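Local coordinates for hypothetical protein (Catenulispora acidiphila, PDB 4H3U), which is of unknown function but adopts a ketosteroid isomerase-like (SnoaL-like) fold and may take part in trimethylamine metabolism, at residues A[118-123]-A[136-141]. Numbering follows the deposited sequence.
Sequences VPMATL and DYYSLS. With CD (cadmium ion), chain D.
A121 and Y137 face each other as a hydrogen-bonded antiparallel pair: A121 N gives its hydrogen to Y137 O at 2.9 Å, and Y137 N returns one to A121 O. Beyond Y138 the two segments part, and a water bridges them, donating to P119 O and accepting from S139 N. A side-chain bond joins the non-hydrogen-bonded pair next door, where T122 OG1 donates to D136 OD1 at 2.8 Å, coming from above the carboxylate, 56° out of its plane. The other carboxylate oxygen, OD2, is held by the hydroxyl of Y56. An alanine in place of D136 would probably leave the hydroxyls of T122 and Y56 without the buried carboxylate that links them. The two strands, 116-127 and 130-138, form a hairpin in the curved sheet of the ketosteroid isomerase-like fold, and W34 of helix 29-39 packs on the face carrying M120, T122 and D136. On this face M120, a selenomethionine, extends alongside Y138 (chi1 -174°) and then bends at chi3 (48°); in one of its two modelled conformers M120 SE comes obliquely to the ring, 3.5 Å from Y138 CD2, a Met-aromatic contact that stays doubtful for the other. V118 CG2 packs 4.0 Å from Y138 CB. On the opposite face, A121 and Y137 pack against Y137 of the second subunit. The backbone carbonyl Y138 O binds a cadmium ion at 2.4 Å, and Y138 O of that subunit is also a cadmium ligand.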
loop_
_atom_site.group_PDB
_atom_site.type_symbol
_atom_site.label_atom_id
_atom_site.label_comp_id
_atom_site.label_asym_id
_atom_site.label_seq_id
_atom_site.Cartn_x
_atom_site.Cartn_y
_atom_site.Cartn_z
ATOM N N VAL A 118 9.759 5.247 5.345
ATOM C CA VAL A 118 8.315 5.307 5.204
ATOM C C VAL A 118 7.693 3.969 5.583
ATOM O O VAL A 118 8.298 2.904 5.389
ATOM C CB VAL A 118 7.901 5.648 3.759
ATOM C CG1 VAL A 118 8.333 7.071 3.365
ATOM C CG2 VAL A 118 8.417 4.644 2.717
ATOM N N PRO A 119 6.429 3.989 6.022
ATOM C CA PRO A 119 5.714 2.729 6.202
ATOM C C PRO A 119 5.418 2.086 4.831
ATOM O O PRO A 119 5.081 2.756 3.862
ATOM C CB PRO A 119 4.420 3.142 6.912
ATOM C CG PRO A 119 4.223 4.580 6.540
ATOM C CD PRO A 119 5.606 5.149 6.397
HETATM N N MSE A 120 5.428 0.770 4.798
HETATM C CA MSE A 120 5.135 0.046 3.589
HETATM C C MSE A 120 4.230 -1.081 3.965
HETATM O O MSE A 120 4.249 -1.573 5.101
HETATM C CB MSE A 120 6.445 -0.444 2.955
HETATM C CG MSE A 120 6.306 -1.121 1.572
HETATM SE SE MSE A 120 8.062 -1.439 0.694
HETATM C CE MSE A 120 8.754 -2.216 2.366
ATOM N N ALA A 121 3.371 -1.410 3.005
ATOM C CA ALA A 121 2.484 -2.602 3.101
ATOM C C ALA A 121 2.930 -3.542 1.998
ATOM O O ALA A 121 2.924 -3.172 0.815
ATOM C CB ALA A 121 1.012 -2.207 2.958
ATOM N N THR A 122 3.269 -4.773 2.356
ATOM C CA THR A 122 3.628 -5.792 1.402
ATOM C C THR A 122 2.695 -6.986 1.550
ATOM O O THR A 122 2.437 -7.493 2.646
ATOM C CB THR A 122 5.091 -6.224 1.576
ATOM O OG1 THR A 122 5.933 -5.117 1.215
ATOM C CG2 THR A 122 5.455 -7.465 0.764
ATOM N N LEU A 123 2.141 -7.383 0.421
ATOM C CA LEU A 123 1.209 -8.528 0.355
ATOM C C LEU A 123 1.933 -9.659 -0.334
ATOM O O LEU A 123 2.308 -9.537 -1.518
ATOM C CB LEU A 123 -0.035 -8.151 -0.436
ATOM C CG LEU A 123 -0.750 -6.879 0.010
ATOM C CD1 LEU A 123 -2.049 -6.689 -0.741
ATOM C CD2 LEU A 123 -0.992 -6.782 1.496
ATOM N N ASP A 136 4.356 -4.557 -3.255
ATOM C CA ASP A 136 4.808 -3.537 -2.312
ATOM C C ASP A 136 4.070 -2.224 -2.572
ATOM O O ASP A 136 3.985 -1.790 -3.723
ATOM C CB ASP A 136 6.302 -3.242 -2.393
ATOM C CG ASP A 136 7.209 -4.403 -2.085
ATOM O OD1 ASP A 136 6.748 -5.410 -1.477
ATOM O OD2 ASP A 136 8.423 -4.280 -2.396
ATOM N N TYR A 137 3.542 -1.620 -1.517
ATOM C CA TYR A 137 2.872 -0.305 -1.528
ATOM C C TYR A 137 3.499 0.601 -0.484
ATOM O O TYR A 137 3.707 0.208 0.641
ATOM C CB TYR A 137 1.387 -0.462 -1.182
ATOM C CG TYR A 137 0.541 -1.285 -2.066
ATOM C CD1 TYR A 137 -0.313 -0.669 -3.018
ATOM C CD2 TYR A 137 0.515 -2.687 -2.003
ATOM C CE1 TYR A 137 -1.171 -1.423 -3.795
ATOM C CE2 TYR A 137 -0.331 -3.425 -2.798
ATOM C CZ TYR A 137 -1.158 -2.782 -3.733
ATOM O OH TYR A 137 -2.009 -3.501 -4.554
ATOM N N TYR A 138 3.747 1.883 -0.875
ATOM C CA TYR A 138 4.300 2.873 0.031
ATOM C C TYR A 138 4.109 4.238 -0.593
ATOM O O TYR A 138 3.850 4.347 -1.807
ATOM C CB TYR A 138 5.759 2.623 0.448
ATOM C CG TYR A 138 6.744 2.445 -0.682
ATOM C CD1 TYR A 138 7.482 3.501 -1.200
ATOM C CD2 TYR A 138 6.884 1.203 -1.292
ATOM C CE1 TYR A 138 8.359 3.290 -2.256
ATOM C CE2 TYR A 138 7.760 0.984 -2.336
ATOM C CZ TYR A 138 8.500 2.048 -2.831
ATOM O OH TYR A 138 9.396 1.853 -3.863
ATOM N N SER A 139 4.268 5.293 0.182
ATOM C CA SER A 139 4.073 6.645 -0.332
ATOM C C SER A 139 5.287 7.187 -1.024
ATOM O O SER A 139 6.237 7.638 -0.368
ATOM C CB SER A 139 3.645 7.570 0.790
ATOM O OG SER A 139 3.586 8.923 0.335
ATOM N N LEU A 140 5.276 7.209 -2.346
ATOM C CA LEU A 140 6.370 7.814 -3.115
ATOM C C LEU A 140 6.455 9.301 -2.780
ATOM O O LEU A 140 7.550 9.854 -2.687
ATOM C CB LEU A 140 6.240 7.570 -4.607
ATOM C CG LEU A 140 7.430 8.094 -5.425
ATOM C CD1 LEU A 140 8.746 7.437 -5.071
ATOM C CD2 LEU A 140 7.144 7.909 -6.919
ATOM N N SER A 141 5.330 9.964 -2.542
ATOM C CA SER A 141 5.363 11.414 -2.221
ATOM C C SER A 141 6.160 11.638 -0.948
ATOM O O SER A 141 6.939 12.586 -0.879
ATOM C CB SER A 141 3.895 11.905 -2.050
ATOM O OG SER A 141 3.249 11.894 -3.299
HETATM CD CD CD D . 1.592 4.534 -2.678
HETATM O O HOH W 1 4.430 5.198 2.930
#